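Local coordinates for probable hydrolase (Pseudomonas aeruginosa, PDB 3OM8), which probably hydrolyses an ester or lactone, possibly 3-oxoadipate enol-lactone, as an alpha/beta-hydrolase-fold enzyme whose substrate is not established, at residues Gly4-Leu9 with His64-Val69; Leu9-Gly14 with Leu76-Glu81; Asp13-Ala18 with Ser68-Pro73; Asp82-Leu87 with Gly107-Leu112. One frame throughout, in Å; residues are numbered along the deposited sequence.

Contact 1: residues Gly4-Leu9 with His64-Val69; sequences GNLSFL and HGASSV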
loop_
_atom_site.group_PDB
_atom_site.type_symbol
_atom_site.label_atom_id
_atom_site.label_comp_id
_atom_site.label_asym_id
_atom_site.label_seq_id
_atom_site.Cartn_x
_atom_site.Cartn_y
_atom_site.Cartn_z
ATOM N N GLY B 4 38.089 -15.171 -8.792
ATOM C CA GLY B 4 37.578 -13.809 -8.784
ATOM C C GLY B 4 36.195 -13.628 -8.180
ATOM O O GLY B 4 35.350 -12.913 -8.730
ATOM N N ASN B 5 35.967 -14.269 -7.038
ATOM C CA ASN B 5 34.727 -14.089 -6.293
ATOM C C ASN B 5 34.540 -12.649 -5.815
ATOM O O ASN B 5 33.438 -12.114 -5.865
ATOM C CB ASN B 5 34.682 -15.027 -5.084
ATOM C CG ASN B 5 34.916 -16.473 -5.461
ATOM O OD1 ASN B 5 34.638 -16.886 -6.587
ATOM N ND2 ASN B 5 35.429 -17.257 -4.519
ATOM N N LEU B 6 35.614 -12.026 -5.335
ATOM C CA LEU B 6 35.497 -10.702 -4.734
ATOM C C LEU B 6 36.561 -9.726 -5.206
ATOM O O LEU B 6 37.658 -10.118 -5.603
ATOM C CB LEU B 6 35.540 -10.795 -3.201
ATOM C CG LEU B 6 34.371 -11.461 -2.461
ATOM C CD1 LEU B 6 34.659 -11.519 -0.975
ATOM C CD2 LEU B 6 33.028 -10.752 -2.721
ATOM N N SER B 7 36.212 -8.447 -5.177
ATOM C CA SER B 7 37.187 -7.378 -5.293
ATOM C C SER B 7 37.154 -6.598 -3.992
ATOM O O SER B 7 36.204 -6.711 -3.220
ATOM C CB SER B 7 36.867 -6.468 -6.474
ATOM O OG SER B 7 37.181 -7.117 -7.692
ATOM N N PHE B 8 38.193 -5.813 -3.742
ATOM C CA PHE B 8 38.281 -5.054 -2.502
ATOM C C PHE B 8 38.606 -3.598 -2.799
ATOM O O PHE B 8 39.480 -3.294 -3.609
ATOM C CB PHE B 8 39.318 -5.683 -1.558
ATOM C CG PHE B 8 38.951 -7.065 -1.112
ATOM C CD1 PHE B 8 38.118 -7.253 -0.024
ATOM C CD2 PHE B 8 39.404 -8.174 -1.806
ATOM C CE1 PHE B 8 37.763 -8.524 0.379
ATOM C CE2 PHE B 8 39.051 -9.454 -1.410
ATOM C CZ PHE B 8 38.226 -9.629 -0.319
ATOM N N LEU B 9 37.869 -2.701 -2.160
ATOM C CA LEU B 9 38.123 -1.278 -2.292
ATOM C C LEU B 9 38.744 -0.751 -1.002
ATOM O O LEU B 9 38.217 -0.988 0.089
ATOM C CB LEU B 9 36.815 -0.534 -2.565
ATOM C CG LEU B 9 36.923 0.989 -2.569
ATOM C CD1 LEU B 9 37.691 1.461 -3.794
ATOM C CD2 LEU B 9 35.541 1.619 -2.521
ATOM N N HIS B 64 30.917 -5.517 8.022
ATOM C CA HIS B 64 30.144 -6.730 7.732
ATOM C C HIS B 64 30.833 -7.726 6.799
ATOM O O HIS B 64 31.682 -7.358 5.971
ATOM C CB HIS B 64 28.800 -6.362 7.089
ATOM C CG HIS B 64 27.815 -5.754 8.034
ATOM N ND1 HIS B 64 27.800 -4.408 8.332
ATOM C CD2 HIS B 64 26.789 -6.303 8.727
ATOM C CE1 HIS B 64 26.816 -4.157 9.176
ATOM N NE2 HIS B 64 26.184 -5.289 9.428
ATOM N N GLY B 65 30.423 -8.986 6.925
ATOM C CA GLY B 65 30.842 -10.043 6.023
ATOM C C GLY B 65 32.308 -10.054 5.632
ATOM O O GLY B 65 33.182 -10.294 6.460
ATOM N N ALA B 66 32.575 -9.790 4.359
ATOM C CA ALA B 66 33.920 -9.921 3.815
ATOM C C ALA B 66 34.643 -8.595 3.813
ATOM O O ALA B 66 35.772 -8.504 3.348
ATOM C CB ALA B 66 33.873 -10.489 2.411
ATOM N N SER B 67 33.978 -7.562 4.309
ATOM C CA SER B 67 34.624 -6.272 4.474
ATOM C C SER B 67 35.338 -6.207 5.836
ATOM O O SER B 67 35.101 -7.048 6.706
ATOM C CB SER B 67 33.603 -5.144 4.332
ATOM O OG SER B 67 33.216 -4.991 2.974
ATOM N N SER B 68 36.210 -5.217 6.011
ATOM C CA SER B 68 36.940 -5.059 7.265
ATOM C C SER B 68 36.040 -4.368 8.283
ATOM O O SER B 68 34.985 -3.865 7.927
ATOM C CB SER B 68 38.242 -4.277 7.051
ATOM O OG SER B 68 38.000 -2.952 6.610
ATOM N N VAL B 69 36.453 -4.347 9.545
ATOM C CA VAL B 69 35.584 -3.892 10.618
ATOM C C VAL B 69 36.210 -2.759 11.415
ATOM O O VAL B 69 36.870 -2.999 12.426
ATOM C CB VAL B 69 35.274 -5.043 11.604
ATOM C CG1 VAL B 69 34.291 -4.582 12.668
ATOM C CG2 VAL B 69 34.743 -6.280 10.860
#
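Leu6 and Phe8 of Gly4-Leu9 meet a single residue of His64-Val69, Ala66. The backbones stay well apart, with CA atoms 8.7 Å from each other at Leu6 and Ala66. The second segment has no regular structure but folds into a type II' beta turn from His64 to Ser67, closed by Ser67 N bonding to His64 O. Ala66 lies in this turn, and its CB points at the first segment.

Two side chains bridge the gap. Leu6 reaches over with one methyl, and its CD1 lies 3.6 Å from Ala66 CB. Its CG is anti to the carbonyl carbon (chi1 -68°) and its chain is extended beyond that, which carries CD1 to the turn. Phe8 approaches differently. Its ring turns an edge to the turn, and CE1 comes within 3.6 Å of Ala66 O, which lies in the plane of the ring. Ala66 therefore meets a methyl with its own methyl and a ring edge with its carbonyl.

Strand 16-22 lies beside both partners: Phe8 and Ala66 each touch Ala18. Asp60 OD2 holds Ala66 N. With no hydrogen bond between the segments, this small contact near the surface rests on one methyl pair and, probably weakly, on an aromatic edge facing a carbonyl oxygen.

Contact 2: residues Leu9-Gly14 with Leu76-Glu81; sequences LATSDG and LARLGE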
loop_
_atom_site.group_PDB
_atom_site.type_symbol
_atom_site.label_atom_id
_atom_site.label_comp_id
_atom_site.label_asym_id
_atom_site.label_seq_id
_atom_site.Cartn_x
_atom_site.Cartn_y
_atom_site.Cartn_z
ATOM N N LEU B 9 37.869 -2.701 -2.160
ATOM C CA LEU B 9 38.123 -1.278 -2.292
ATOM C C LEU B 9 38.744 -0.751 -1.002
ATOM O O LEU B 9 38.217 -0.988 0.089
ATOM C CB LEU B 9 36.815 -0.534 -2.565
ATOM C CG LEU B 9 36.923 0.989 -2.569
ATOM C CD1 LEU B 9 37.691 1.461 -3.794
ATOM C CD2 LEU B 9 35.541 1.619 -2.521
ATOM N N ALA B 10 39.861 -0.041 -1.121
ATOM C CA ALA B 10 40.434 0.630 0.032
ATOM C C ALA B 10 39.817 2.011 0.116
ATOM O O ALA B 10 40.021 2.839 -0.763
ATOM C CB ALA B 10 41.960 0.724 -0.088
ATOM N N THR B 11 39.061 2.255 1.177
ATOM C CA THR B 11 38.409 3.540 1.376
ATOM C C THR B 11 39.387 4.634 1.780
ATOM O O THR B 11 40.512 4.359 2.217
ATOM C CB THR B 11 37.336 3.438 2.459
ATOM O OG1 THR B 11 37.955 3.129 3.712
ATOM C CG2 THR B 11 36.351 2.339 2.117
ATOM N N SER B 12 38.937 5.878 1.654
ATOM C CA SER B 12 39.743 7.038 2.007
ATOM C C SER B 12 40.140 7.060 3.484
ATOM O O SER B 12 41.121 7.716 3.856
ATOM C CB SER B 12 38.986 8.321 1.675
ATOM O OG SER B 12 37.756 8.364 2.374
ATOM N N ASP B 13 39.377 6.367 4.327
ATOM C CA ASP B 13 39.657 6.357 5.764
ATOM C C ASP B 13 40.262 5.033 6.231
ATOM O O ASP B 13 40.245 4.717 7.421
ATOM C CB ASP B 13 38.398 6.680 6.570
ATOM C CG ASP B 13 37.357 5.580 6.492
ATOM O OD1 ASP B 13 37.313 4.875 5.462
ATOM O OD2 ASP B 13 36.585 5.422 7.463
ATOM N N GLY B 14 40.782 4.256 5.287
ATOM C CA GLY B 14 41.586 3.089 5.614
ATOM C C GLY B 14 40.843 1.828 6.018
ATOM O O GLY B 14 41.345 1.044 6.825
ATOM N N LEU B 76 26.136 7.915 9.383
ATOM C CA LEU B 76 25.394 7.636 8.158
ATOM C C LEU B 76 26.188 8.126 6.951
ATOM O O LEU B 76 26.333 7.416 5.954
ATOM C CB LEU B 76 24.012 8.302 8.199
ATOM C CG LEU B 76 23.101 8.034 6.998
ATOM C CD1 LEU B 76 22.975 6.534 6.730
ATOM C CD2 LEU B 76 21.729 8.677 7.211
ATOM N N ALA B 77 26.715 9.340 7.066
ATOM C CA ALA B 77 27.441 9.983 5.980
ATOM C C ALA B 77 28.596 9.117 5.494
ATOM O O ALA B 77 28.866 9.040 4.294
ATOM C CB ALA B 77 27.950 11.351 6.428
ATOM N N ARG B 78 29.286 8.480 6.438
ATOM C CA ARG B 78 30.404 7.599 6.117
ATOM C C ARG B 78 29.934 6.354 5.368
ATOM O O ARG B 78 30.602 5.900 4.444
ATOM C CB ARG B 78 31.151 7.194 7.391
ATOM C CG ARG B 78 32.375 6.319 7.152
ATOM C CD ARG B 78 33.421 7.015 6.274
ATOM N NE ARG B 78 33.506 6.391 4.959
ATOM C CZ ARG B 78 34.349 6.753 3.998
ATOM N NH1 ARG B 78 34.333 6.113 2.836
ATOM N NH2 ARG B 78 35.204 7.749 4.189
ATOM N N LEU B 79 28.796 5.796 5.774
ATOM C CA LEU B 79 28.230 4.637 5.080
ATOM C C LEU B 79 27.796 4.993 3.644
ATOM O O LEU B 79 27.841 4.161 2.740
ATOM C CB LEU B 79 27.045 4.068 5.861
ATOM C CG LEU B 79 27.310 3.597 7.290
ATOM C CD1 LEU B 79 26.027 3.042 7.906
ATOM C CD2 LEU B 79 28.417 2.550 7.316
ATOM N N GLY B 80 27.371 6.234 3.444
ATOM C CA GLY B 80 27.024 6.708 2.119
ATOM C C GLY B 80 28.263 6.940 1.276
ATOM O O GLY B 80 28.281 6.630 0.086
ATOM N N GLU B 81 29.307 7.485 1.895
ATOM C CA GLU B 81 30.554 7.743 1.187
ATOM C C GLU B 81 31.185 6.450 0.672
ATOM O O GLU B 81 31.821 6.434 -0.386
ATOM C CB GLU B 81 31.533 8.507 2.081
ATOM C CG GLU B 81 31.191 9.977 2.235
ATOM C CD GLU B 81 31.404 10.763 0.948
ATOM O OE1 GLU B 81 32.315 10.402 0.164
ATOM O OE2 GLU B 81 30.665 11.748 0.724
#
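Arg78 of helix 76-90 reaches a type I beta turn, Thr11 to Gly14, which follows strand 7-10. Its guanidinium is used on an edge and on both faces. At the edge, NH2 donates to Ser12 OG, 3.2 Å away with an N-H...O angle of 160°, and the oxygen lies close to the guanidinium plane. Over one face lies the Asp13 carboxylate. The two planes are only 4° apart, and OD1 sits over the guanidinium centre. Asp13 OD1 and Arg78 NH2 are 3.8 Å apart, a long ion pair of charges alone, since no N-H points at the oxygen. Glu81 CB of the same helix packs on the opposite face. The Arg78 chain bends at chi2 and chi3, which lays the flat group against the Asp13 carboxylate.

Arg78 NH1 forms salt bridges with Asp82 and Glu85. Ser12 OG also bonds to Glu85 OE2. Asp13 OD1 accepts a bond from Thr11 OG1, 2.6 Å away, within the turn. Thr11 OG1 in turn accepts Ala15 N. Asp13 OD2 pairs with Arg62. Arg62 and Arg78 lie close together, and these acids probably offset the like charges.

The turn connects strand 7-10 to strand 16-22. Its side chains lie along helix 76-90 from Arg78 to Glu85, and Leu9 also touches Leu86 and Ala89. Leu76, Ala77 and Glu81 of the same helix also meet Trp109 of helix 102-113.

Contact 3: residues Asp13-Ala18 with Ser68-Pro73; sequences DGASLA and SVPPGP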
loop_
_atom_site.group_PDB
_atom_site.type_symbol
_atom_site.label_atom_id
_atom_site.label_comp_id
_atom_site.label_asym_id
_atom_site.label_seq_id
_atom_site.Cartn_x
_atom_site.Cartn_y
_atom_site.Cartn_z
ATOM N N ASP B 13 39.377 6.367 4.327
ATOM C CA ASP B 13 39.657 6.357 5.764
ATOM C C ASP B 13 40.262 5.033 6.231
ATOM O O ASP B 13 40.245 4.717 7.421
ATOM C CB ASP B 13 38.398 6.680 6.570
ATOM C CG ASP B 13 37.357 5.580 6.492
ATOM O OD1 ASP B 13 37.313 4.875 5.462
ATOM O OD2 ASP B 13 36.585 5.422 7.463
ATOM N N GLY B 14 40.782 4.256 5.287
ATOM C CA GLY B 14 41.586 3.089 5.614
ATOM C C GLY B 14 40.843 1.828 6.018
ATOM O O GLY B 14 41.345 1.044 6.825
ATOM N N ALA B 15 39.644 1.627 5.477
ATOM C CA ALA B 15 38.972 0.341 5.626
ATOM C C ALA B 15 39.027 -0.383 4.288
ATOM O O ALA B 15 39.447 0.194 3.289
ATOM C CB ALA B 15 37.553 0.528 6.089
ATOM N N SER B 16 38.631 -1.650 4.271
ATOM C CA SER B 16 38.567 -2.417 3.034
ATOM C C SER B 16 37.142 -2.932 2.832
ATOM O O SER B 16 36.599 -3.614 3.701
ATOM C CB SER B 16 39.555 -3.584 3.078
ATOM O OG SER B 16 39.532 -4.339 1.878
ATOM N N LEU B 17 36.536 -2.586 1.695
ATOM C CA LEU B 17 35.170 -3.031 1.364
ATOM C C LEU B 17 35.175 -4.115 0.294
ATOM O O LEU B 17 35.756 -3.941 -0.773
ATOM C CB LEU B 17 34.314 -1.858 0.882
ATOM C CG LEU B 17 34.068 -0.742 1.894
ATOM C CD1 LEU B 17 33.197 0.334 1.277
ATOM C CD2 LEU B 17 33.431 -1.299 3.150
ATOM N N ALA B 18 34.535 -5.237 0.590
ATOM C CA ALA B 18 34.445 -6.328 -0.362
ATOM C C ALA B 18 33.250 -6.094 -1.275
ATOM O O ALA B 18 32.174 -5.731 -0.811
ATOM C CB ALA B 18 34.294 -7.637 0.364
ATOM N N SER B 68 36.210 -5.217 6.011
ATOM C CA SER B 68 36.940 -5.059 7.265
ATOM C C SER B 68 36.040 -4.368 8.283
ATOM O O SER B 68 34.985 -3.865 7.927
ATOM C CB SER B 68 38.242 -4.277 7.051
ATOM O OG SER B 68 38.000 -2.952 6.610
ATOM N N VAL B 69 36.453 -4.347 9.545
ATOM C CA VAL B 69 35.584 -3.892 10.618
ATOM C C VAL B 69 36.210 -2.759 11.415
ATOM O O VAL B 69 36.870 -2.999 12.426
ATOM C CB VAL B 69 35.274 -5.043 11.604
ATOM C CG1 VAL B 69 34.291 -4.582 12.668
ATOM C CG2 VAL B 69 34.743 -6.280 10.860
ATOM N N PRO B 70 36.009 -1.512 10.971
ATOM C CA PRO B 70 36.434 -0.390 11.820
ATOM C C PRO B 70 35.667 -0.400 13.147
ATOM O O PRO B 70 34.607 -1.022 13.234
ATOM C CB PRO B 70 36.049 0.843 10.991
ATOM C CG PRO B 70 36.011 0.340 9.560
ATOM C CD PRO B 70 35.499 -1.070 9.662
ATOM N N PRO B 71 36.206 0.258 14.184
ATOM C CA PRO B 71 35.444 0.364 15.432
ATOM C C PRO B 71 34.287 1.326 15.220
ATOM O O PRO B 71 34.446 2.255 14.427
ATOM C CB PRO B 71 36.435 1.017 16.398
ATOM C CG PRO B 71 37.736 1.075 15.679
ATOM C CD PRO B 71 37.468 1.013 14.236
ATOM N N GLY B 72 33.160 1.120 15.898
ATOM C CA GLY B 72 32.082 2.096 15.878
ATOM C C GLY B 72 32.563 3.309 16.649
ATOM O O GLY B 72 33.624 3.261 17.268
ATOM N N PRO B 73 31.810 4.413 16.609
ATOM C CA PRO B 73 30.556 4.608 15.889
ATOM C C PRO B 73 30.825 4.833 14.411
ATOM O O PRO B 73 31.875 5.392 14.075
ATOM C CB PRO B 73 30.001 5.911 16.485
ATOM C CG PRO B 73 30.986 6.361 17.530
ATOM C CD PRO B 73 32.265 5.655 17.250
#
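Ser16 and Ser68 are joined by two hydrogen bonds, and Ala15 packs beside them on Ser68 and Pro70. The CA atoms of the two serines are 5.2 Å apart, so here the backbones themselves come together.

The polar part uses the backbone N and the hydroxyl of Ser68. Ser68 N donates to Ser16 O, 2.8 Å away, in a nearly straight bond of 170°. The hydroxyl acts as acceptor: Ser68 OG takes the N-H of Ser16, with Ser16 N also at 2.8 Å and an N-H...O angle of 176°. Ser68 thus grips both the N-H and the C=O of one residue. A side-chain oxygen takes the place that a carbonyl would hold in an ordinary strand pair. The torsion explains this: OG lies between the backbone N and the carbonyl carbon of Ser68 (chi1 63°), on the side facing Ser16 N.

The apolar part is one pair, Ala15 CB with Pro70 CG at 3.8 Å. The same methyl has Ser68 OG as a van der Waals neighbour, 3.5 Å from Ala15 CB. Pro70 also touches Arg62, and its carbonyl oxygen bonds to Tyr74 OH.

Ser16 begins strand 16-22, which lies between strands 7-10 and 55-59 in the sheet. Ser68-Pro73 belongs to the loop that leads from strand 55-59 to helix 76-90. One residue earlier in the loop, Ser67 OG bonds to Ala18 N, so the loop is tied to the start of the strand at successive points. Farther along it, Val69 and Pro73 rest on helix 185-196.

Contact 4: residues Asp82-Leu87 with Gly107-Leu112; sequences DVLELL and GQWLAL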
loop_
_atom_site.group_PDB
_atom_site.type_symbol
_atom_site.label_atom_id
_atom_site.label_comp_id
_atom_site.label_asym_id
_atom_site.label_seq_id
_atom_site.Cartn_x
_atom_site.Cartn_y
_atom_site.Cartn_z
ATOM N N ASP B 82 31.003 5.366 1.421
ATOM C CA ASP B 82 31.470 4.057 0.981
ATOM C C ASP B 82 30.904 3.717 -0.408
ATOM O O ASP B 82 31.628 3.265 -1.299
ATOM C CB ASP B 82 31.075 2.979 1.997
ATOM C CG ASP B 82 31.898 3.046 3.290
ATOM O OD1 ASP B 82 32.869 3.838 3.377
ATOM O OD2 ASP B 82 31.568 2.292 4.227
ATOM N N VAL B 83 29.608 3.945 -0.594
ATOM C CA VAL B 83 28.984 3.687 -1.890
ATOM C C VAL B 83 29.582 4.607 -2.954
ATOM O O VAL B 83 30.000 4.152 -4.016
ATOM C CB VAL B 83 27.439 3.817 -1.828
ATOM C CG1 VAL B 83 26.832 3.699 -3.217
ATOM C CG2 VAL B 83 26.857 2.755 -0.887
ATOM N N LEU B 84 29.657 5.896 -2.651
ATOM C CA LEU B 84 30.217 6.848 -3.596
ATOM C C LEU B 84 31.623 6.461 -4.042
ATOM O O LEU B 84 31.966 6.623 -5.213
ATOM C CB LEU B 84 30.201 8.259 -3.022
ATOM C CG LEU B 84 28.795 8.775 -2.720
ATOM C CD1 LEU B 84 28.851 10.211 -2.237
ATOM C CD2 LEU B 84 27.921 8.669 -3.951
ATOM N N GLU B 85 32.430 5.941 -3.121
ATOM C CA GLU B 85 33.802 5.557 -3.452
ATOM C C GLU B 85 33.848 4.270 -4.278
ATOM O O GLU B 85 34.738 4.097 -5.113
ATOM C CB GLU B 85 34.670 5.427 -2.191
ATOM C CG GLU B 85 34.843 6.734 -1.421
ATOM C CD GLU B 85 35.884 6.643 -0.302
ATOM O OE1 GLU B 85 36.841 5.844 -0.427
ATOM O OE2 GLU B 85 35.747 7.382 0.697
ATOM N N LEU B 86 32.897 3.368 -4.036
ATOM C CA LEU B 86 32.717 2.205 -4.901
ATOM C C LEU B 86 32.401 2.660 -6.328
ATOM O O LEU B 86 33.002 2.188 -7.299
ATOM C CB LEU B 86 31.578 1.328 -4.397
ATOM C CG LEU B 86 31.854 0.383 -3.239
ATOM C CD1 LEU B 86 30.557 -0.285 -2.823
ATOM C CD2 LEU B 86 32.887 -0.651 -3.656
ATOM N N LEU B 87 31.446 3.577 -6.451
ATOM C CA LEU B 87 31.046 4.061 -7.767
ATOM C C LEU B 87 32.237 4.714 -8.455
ATOM O O LEU B 87 32.505 4.444 -9.623
ATOM C CB LEU B 87 29.851 5.025 -7.681
ATOM C CG LEU B 87 28.517 4.398 -7.233
ATOM C CD1 LEU B 87 27.387 5.412 -7.223
ATOM C CD2 LEU B 87 28.122 3.210 -8.095
ATOM N N GLY B 107 20.402 4.668 1.181
ATOM C CA GLY B 107 19.717 5.133 -0.011
ATOM C C GLY B 107 19.172 6.541 0.135
ATOM O O GLY B 107 19.409 7.401 -0.716
ATOM N N GLN B 108 18.432 6.785 1.210
ATOM C CA GLN B 108 17.854 8.104 1.426
ATOM C C GLN B 108 18.949 9.165 1.524
ATOM O O GLN B 108 18.792 10.272 0.996
ATOM C CB GLN B 108 16.995 8.111 2.686
ATOM C CG GLN B 108 15.781 7.201 2.612
ATOM C CD GLN B 108 15.239 6.875 3.980
ATOM O OE1 GLN B 108 14.650 7.725 4.642
ATOM N NE2 GLN B 108 15.448 5.640 4.423
ATOM N N TRP B 109 20.057 8.813 2.183
ATOM C CA TRP B 109 21.204 9.708 2.318
ATOM C C TRP B 109 21.822 10.055 0.964
ATOM O O TRP B 109 22.098 11.220 0.681
ATOM C CB TRP B 109 22.280 9.108 3.240
ATOM C CG TRP B 109 23.367 10.085 3.592
ATOM C CD1 TRP B 109 23.406 10.902 4.681
ATOM C CD2 TRP B 109 24.562 10.363 2.841
ATOM N NE1 TRP B 109 24.548 11.665 4.662
ATOM C CE2 TRP B 109 25.275 11.353 3.543
ATOM C CE3 TRP B 109 25.098 9.870 1.647
ATOM C CZ2 TRP B 109 26.498 11.858 3.093
ATOM C CZ3 TRP B 109 26.310 10.374 1.200
ATOM C CH2 TRP B 109 26.996 11.356 1.921
ATOM N N LEU B 110 22.052 9.043 0.131
ATOM C CA LEU B 110 22.604 9.293 -1.193
ATOM C C LEU B 110 21.689 10.225 -1.998
ATOM O O LEU B 110 22.162 11.120 -2.699
ATOM C CB LEU B 110 22.837 7.984 -1.941
ATOM C CG LEU B 110 23.908 7.096 -1.322
ATOM C CD1 LEU B 110 23.813 5.666 -1.834
ATOM C CD2 LEU B 110 25.283 7.685 -1.595
ATOM N N ALA B 111 20.380 10.029 -1.881
ATOM C CA ALA B 111 19.434 10.850 -2.630
ATOM C C ALA B 111 19.479 12.285 -2.132
ATOM O O ALA B 111 19.255 13.223 -2.891
ATOM C CB ALA B 111 18.027 10.292 -2.517
ATOM N N LEU B 112 19.780 12.454 -0.851
ATOM C CA LEU B 112 19.848 13.792 -0.271
ATOM C C LEU B 112 21.176 14.494 -0.543
ATOM O O LEU B 112 21.206 15.700 -0.773
ATOM C CB LEU B 112 19.579 13.739 1.235
ATOM C CG LEU B 112 18.124 13.496 1.641
ATOM C CD1 LEU B 112 18.033 13.117 3.105
ATOM C CD2 LEU B 112 17.282 14.729 1.348
#
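Leu110 projects from helix 102-113 towards Val83 and Leu84 of helix 76-90 and meets each with a different methyl. The axes of the two short helical segments are 11.5 Å apart and cross at -68°, so contact is made through side chains. The nearest CA atoms, those of Leu84 and Leu110, are 8.3 Å apart.

Leu110 sits over the notch between Val83 and Leu84, and its fork straddles these two bumps. Its CD1 branch goes to the valine and lies 3.9 Å from Val83 CG1, with Val83 CB just behind. Val83 CG1 is anti to the backbone N (chi1 174°), which turns this methyl to Leu110. The CD2 branch goes to the leucine, 3.7 Å from Leu84 CD2 and almost as near its CG. Leu84 and Leu110 run past each other in opposite directions, so their ends overlap alongside. Leu84 also reaches the edge of Trp109. Its CD1 meets the indole near the ring plane, at 4.3 Å from Trp109 CZ3. No hydrogen bond crosses between the segments, and the touching surfaces are wholly apolar.

Both helices pack on a face of the central sheet. Leu110 touches Ile118 of strand 118-124, and Val83 touches Tyr59 of strand 55-59. Helix 102-113 begins within a GxSxG sequence at Gly99, Ser101 and Gly103, consistent with the nucleophile elbow of alpha/beta hydrolases; Val83 lies near it without touching.

Contacts 1, 2 and 3 gather at the antiparallel end of the mixed sheet, where strands 7-10 and 16-22 are neighbours. Contacts 2 and 3 are closest, with centres about 8 Å apart; contacts 1 and 4 are about 18 Å apart. Contacts 1 and 3 share Ser68 and Val69 in the loop after strand 55-59 and tie the N-terminal strands to that loop. Contact 2 ties the turn between these strands to helix 76-90. Contact 4 uses the next part of that helix, closer to the chain centre, and carries on to the helix after the probable nucleophile elbow. Along the chain, contacts 1 and 2 interleave, and contact 4 opens after the others close.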